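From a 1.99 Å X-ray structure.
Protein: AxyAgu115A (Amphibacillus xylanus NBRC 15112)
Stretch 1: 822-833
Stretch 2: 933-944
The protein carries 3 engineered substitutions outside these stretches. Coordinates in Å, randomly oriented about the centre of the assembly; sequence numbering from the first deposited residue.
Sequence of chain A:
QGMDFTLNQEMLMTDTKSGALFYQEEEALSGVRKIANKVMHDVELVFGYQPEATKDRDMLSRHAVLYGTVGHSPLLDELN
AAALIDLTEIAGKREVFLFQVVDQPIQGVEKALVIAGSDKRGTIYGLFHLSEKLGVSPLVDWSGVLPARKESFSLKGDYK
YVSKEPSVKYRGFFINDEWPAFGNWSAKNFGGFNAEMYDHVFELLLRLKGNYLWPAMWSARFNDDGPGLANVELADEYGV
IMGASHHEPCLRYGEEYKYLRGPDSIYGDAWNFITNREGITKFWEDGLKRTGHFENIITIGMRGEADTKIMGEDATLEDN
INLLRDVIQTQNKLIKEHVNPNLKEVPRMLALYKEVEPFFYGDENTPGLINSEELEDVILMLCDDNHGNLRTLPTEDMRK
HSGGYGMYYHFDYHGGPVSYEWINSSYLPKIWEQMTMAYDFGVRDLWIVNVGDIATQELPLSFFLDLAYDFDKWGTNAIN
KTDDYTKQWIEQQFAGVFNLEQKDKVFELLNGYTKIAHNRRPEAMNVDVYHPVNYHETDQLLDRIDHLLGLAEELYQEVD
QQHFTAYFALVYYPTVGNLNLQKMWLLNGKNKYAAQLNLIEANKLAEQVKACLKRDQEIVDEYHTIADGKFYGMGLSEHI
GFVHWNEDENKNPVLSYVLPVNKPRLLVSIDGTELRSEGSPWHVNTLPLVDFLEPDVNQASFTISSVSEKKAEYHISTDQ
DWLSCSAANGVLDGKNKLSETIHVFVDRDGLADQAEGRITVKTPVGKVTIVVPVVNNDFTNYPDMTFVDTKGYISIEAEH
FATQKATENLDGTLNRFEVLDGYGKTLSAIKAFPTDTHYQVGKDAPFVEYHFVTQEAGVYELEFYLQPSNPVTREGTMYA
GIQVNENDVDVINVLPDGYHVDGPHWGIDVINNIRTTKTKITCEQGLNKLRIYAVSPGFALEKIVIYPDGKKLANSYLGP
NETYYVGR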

# COMPACT_ATOMS: atom_id res chain seq x y z
N GLY A 822 -17.72 4.74 -31.31
CA GLY A 822 -16.36 4.62 -30.78
C GLY A 822 -15.93 5.73 -29.85
O GLY A 822 -14.77 5.75 -29.43
N TYR A 823 -16.82 6.65 -29.49
CA TYR A 823 -16.43 7.78 -28.67
C TYR A 823 -16.23 7.35 -27.22
O TYR A 823 -16.83 6.37 -26.76
N GLY A 824 -15.33 8.04 -26.52
CA GLY A 824 -15.23 7.86 -25.08
C GLY A 824 -14.42 6.66 -24.62
O GLY A 824 -13.63 6.06 -25.36
N LYS A 825 -14.64 6.28 -23.35
CA LYS A 825 -13.83 5.25 -22.73
C LYS A 825 -14.30 3.87 -23.10
O LYS A 825 -13.49 2.93 -23.13
N THR A 826 -15.59 3.71 -23.38
CA THR A 826 -16.14 2.39 -23.66
C THR A 826 -16.85 2.39 -25.03
O THR A 826 -16.24 2.78 -26.03
N LEU A 827 -18.11 1.98 -25.10
CA LEU A 827 -18.71 1.69 -26.40
C LEU A 827 -18.82 2.95 -27.25
O LEU A 827 -18.32 3.01 -28.38
N SER A 828 -19.45 3.98 -26.74
CA SER A 828 -19.76 5.15 -27.57
C SER A 828 -20.38 6.19 -26.65
O SER A 828 -20.37 6.04 -25.42
N ALA A 829 -20.94 7.23 -27.25
CA ALA A 829 -21.52 8.29 -26.45
C ALA A 829 -22.67 8.86 -27.25
O ALA A 829 -22.74 8.67 -28.46
N ILE A 830 -23.55 9.57 -26.58
CA ILE A 830 -24.62 10.27 -27.28
C ILE A 830 -24.47 11.75 -26.98
O ILE A 830 -24.01 12.13 -25.91
N LYS A 831 -24.82 12.57 -27.96
CA LYS A 831 -24.67 14.02 -27.85
C LYS A 831 -25.77 14.66 -28.70
O LYS A 831 -26.11 14.14 -29.75
N ALA A 832 -26.31 15.77 -28.23
CA ALA A 832 -27.37 16.44 -28.98
C ALA A 832 -26.79 17.29 -30.11
O ALA A 832 -25.78 17.97 -29.94
N PHE A 833 -27.43 17.24 -31.28
CA PHE A 833 -27.08 18.11 -32.40
C PHE A 833 -28.33 18.86 -32.86
O PHE A 833 -29.41 18.25 -32.93
N TYR A 933 -32.99 14.66 -21.24
CA TYR A 933 -33.15 15.77 -22.18
C TYR A 933 -31.84 16.54 -22.28
O TYR A 933 -31.18 16.81 -21.26
N ALA A 934 -31.48 16.94 -23.49
CA ALA A 934 -30.37 17.87 -23.64
C ALA A 934 -30.80 19.27 -23.25
O ALA A 934 -31.91 19.69 -23.58
N VAL A 935 -29.91 20.01 -22.56
CA VAL A 935 -30.18 21.41 -22.21
C VAL A 935 -28.96 22.25 -22.59
O VAL A 935 -28.96 22.91 -23.64
N SER A 936 -27.87 22.21 -21.76
CA SER A 936 -26.64 22.89 -22.09
C SER A 936 -25.86 22.15 -23.16
O SER A 936 -25.88 20.92 -23.22
N PRO A 937 -25.12 22.88 -23.99
CA PRO A 937 -24.11 22.25 -24.87
C PRO A 937 -22.98 21.60 -24.06
O PRO A 937 -22.74 21.92 -22.90
N GLY A 938 -22.23 20.71 -24.72
CA GLY A 938 -21.14 20.01 -24.08
C GLY A 938 -21.51 18.71 -23.36
O GLY A 938 -20.62 18.06 -22.79
N PHE A 939 -22.77 18.31 -23.39
CA PHE A 939 -23.24 17.12 -22.67
C PHE A 939 -23.07 15.90 -23.57
O PHE A 939 -23.78 15.75 -24.57
N ALA A 940 -22.09 15.05 -23.25
CA ALA A 940 -21.83 13.83 -24.02
C ALA A 940 -21.84 12.65 -23.05
O ALA A 940 -20.98 12.56 -22.16
N LEU A 941 -22.83 11.77 -23.20
CA LEU A 941 -23.14 10.78 -22.19
C LEU A 941 -22.69 9.42 -22.69
O LEU A 941 -23.09 8.99 -23.79
N GLU A 942 -21.89 8.73 -21.89
CA GLU A 942 -21.31 7.44 -22.26
C GLU A 942 -21.99 6.26 -21.59
O GLU A 942 -22.17 5.23 -22.24
N LYS A 943 -22.35 6.37 -20.31
CA LYS A 943 -22.86 5.22 -19.57
C LYS A 943 -23.75 5.76 -18.45
O LYS A 943 -23.52 6.85 -17.93
N ILE A 944 -24.78 4.98 -18.11
CA ILE A 944 -25.66 5.26 -16.99
C ILE A 944 -25.62 4.05 -16.07
O ILE A 944 -25.79 2.91 -16.53

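What holds the two backbones at the distance from which their side chains meet? Ile830 and Leu941 form an antiparallel hydrogen-bonded pair: Ile830 N donates to Leu941 O at 2.9 Å, and Leu941 N returns a bond to Ile830 O at 3.0 Å. CA-H...O contacts accompany these bonds, with Ala829 CA 3.2 Å from Leu941 O and Ala940 CA 3.3 Å from Ile830 O. As paired residues, Ile830 and Leu941 share one face of the sheet, and the next residue along one strand and the preceding one along the other, Lys831 and Ala940, lie on the other.

Which apolar side chains touch? On the first face Ile830 (chi1 p, chi2 t) meets Leu941 (chi1 t, chi2 p), with Ile830 CG1 4.0 Å from Leu941 CB. Further along, Ala832 and Ala934 both point toward the opposing stretch, and their methyl groups come together with Ala832 CB 3.5 Å from Ala934 CB; the two methyls bridge a backbone gap of 6.3 Å between Ala832 CA and Ala934 CA. Lys831 is fully extended, t at all four chi angles. The base of its chain lies against backbone, Lys831 CG being 3.7 Å from Phe939 O, while its amino group is hydrogen-bonded elsewhere in the structure.

Why does Glu942 dominate the polar side of the contact? It has the largest area covered by the other stretch. Its CA-to-CB bond points sideways, but chi1 m and chi2 t carry the carboxylate into the loop of 823-826. There Lys825 N donates to Glu942 OE1 at 2.9 Å, nearly straight at 173°, so a backbone amide, not the lysine's amino group, binds the acid. Gly824 leaves room for this approach: Gly824 CA lies 3.4 Å from Glu942 OE1, and a CB at its ideal position would clash with Glu942 CD. Tyr823 (chi1 t) presents its ring edge, with Tyr823 CE1 4.3 Å from Glu942 OE2. Nearer the backbone, Ala829 CB packs 3.8 Å from Glu942 CG, against the aliphatic part of the same side chain.

Where does water complete the contact? Water 1 donates to Glu942 OE1 at 2.9 Å and is hydrogen-bonded to Thr826 OG1 at 3.1 Å, linking the p rotamer of Thr826 to the carboxylate. Water 2 joins backbone groups, accepting from Ser828 N at 3.2 Å and donating to Glu942 O at 2.7 Å. At the other end, Ala832 N and Phe939 O are 4.4 Å apart, too far for a direct bond; water 3 fills the gap, accepting from Ala832 N at 2.7 Å and donating to Phe939 O at 2.6 Å.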

# COMPACT_ATOMS: atom_id res chain seq x y z
CB TYR A 823 -17.50 8.88 -28.79
CG TYR A 823 -17.08 10.21 -28.26
CD1 TYR A 823 -17.21 10.49 -26.92
CD2 TYR A 823 -16.57 11.22 -29.10
CE1 TYR A 823 -16.84 11.68 -26.41
CE2 TYR A 823 -16.19 12.45 -28.57
CZ TYR A 823 -16.33 12.66 -27.22
OH TYR A 823 -15.98 13.86 -26.63
CB LYS A 825 -13.84 5.41 -21.21
CG LYS A 825 -13.08 6.68 -20.77
CD LYS A 825 -13.05 6.82 -19.26
CE LYS A 825 -11.99 5.95 -18.59
NZ LYS A 825 -11.91 6.27 -17.09
CB THR A 826 -17.03 1.91 -22.49
OG1 THR A 826 -18.13 2.81 -22.27
CG2 THR A 826 -16.20 1.83 -21.16
CB LEU A 827 -20.07 1.02 -26.20
CG LEU A 827 -20.82 0.56 -27.46
CD1 LEU A 827 -19.98 -0.44 -28.32
CD2 LEU A 827 -22.18 -0.03 -27.08
CB SER A 828 -20.70 4.78 -28.73
OG SER A 828 -21.99 4.41 -28.24
CB ALA A 829 -20.50 9.41 -26.11
CB ILE A 830 -26.03 9.76 -26.90
CG1 ILE A 830 -26.32 10.01 -25.40
CG2 ILE A 830 -26.21 8.27 -27.24
CD1 ILE A 830 -27.77 9.71 -25.04
CB LYS A 831 -23.27 14.45 -28.30
CG LYS A 831 -23.05 15.95 -28.19
CD LYS A 831 -21.67 16.36 -28.72
CE LYS A 831 -21.50 17.86 -28.59
NZ LYS A 831 -20.18 18.33 -29.09
CB ALA A 832 -28.22 17.33 -28.07
CB PHE A 833 -26.52 17.32 -33.60
CG PHE A 833 -25.15 16.77 -33.36
CD1 PHE A 833 -24.02 17.41 -33.88
CD2 PHE A 833 -24.98 15.61 -32.61
CE1 PHE A 833 -22.74 16.90 -33.64
CE2 PHE A 833 -23.71 15.11 -32.37
CZ PHE A 833 -22.60 15.74 -32.88
CB TYR A 933 -34.24 16.75 -21.72
CG TYR A 933 -35.65 16.25 -21.69
CD1 TYR A 933 -36.11 15.48 -20.63
CD2 TYR A 933 -36.55 16.60 -22.69
CE1 TYR A 933 -37.44 15.04 -20.59
CE2 TYR A 933 -37.87 16.17 -22.66
CZ TYR A 933 -38.31 15.39 -21.60
OH TYR A 933 -39.61 14.97 -21.56
CB ALA A 934 -29.84 17.89 -25.07
CB VAL A 935 -30.55 21.53 -20.71
CG1 VAL A 935 -30.79 23.02 -20.29
CG2 VAL A 935 -31.76 20.65 -20.38
CB SER A 936 -25.73 23.03 -20.85
OG SER A 936 -26.43 23.61 -19.78
CB PRO A 937 -23.57 23.43 -25.68
CG PRO A 937 -24.61 24.55 -25.53
CD PRO A 937 -25.22 24.34 -24.17
CB PHE A 939 -24.70 17.32 -22.25
CG PHE A 939 -25.31 16.14 -21.52
CD1 PHE A 939 -25.04 15.91 -20.19
CD2 PHE A 939 -26.16 15.27 -22.19
CE1 PHE A 939 -25.61 14.80 -19.52
CE2 PHE A 939 -26.74 14.17 -21.54
CZ PHE A 939 -26.47 13.95 -20.20
CB ALA A 940 -20.51 13.91 -24.78
CB LEU A 941 -24.64 10.77 -21.90
CG LEU A 941 -25.17 9.71 -20.94
CD1 LEU A 941 -24.72 9.91 -19.48
CD2 LEU A 941 -26.70 9.77 -21.00
CB GLU A 942 -19.80 7.40 -21.92
CG GLU A 942 -19.02 8.45 -22.76
CD GLU A 942 -17.52 8.59 -22.43
OE1 GLU A 942 -16.85 7.60 -22.05
OE2 GLU A 942 -17.00 9.74 -22.58
CB LYS A 943 -21.70 4.35 -19.00
CG LYS A 943 -22.17 3.05 -18.28
CD LYS A 943 -21.02 2.34 -17.54
CE LYS A 943 -20.06 1.74 -18.50
NZ LYS A 943 -19.12 0.89 -17.74
CB ILE A 944 -27.11 5.51 -17.45
CG1 ILE A 944 -27.15 6.55 -18.57
CG2 ILE A 944 -27.98 5.87 -16.27
CD1 ILE A 944 -28.47 6.57 -19.35
O HOH W 1 -17.63 5.26 -20.45
O HOH W 2 -20.79 3.64 -23.89
O HOH W 3 -25.93 16.57 -25.69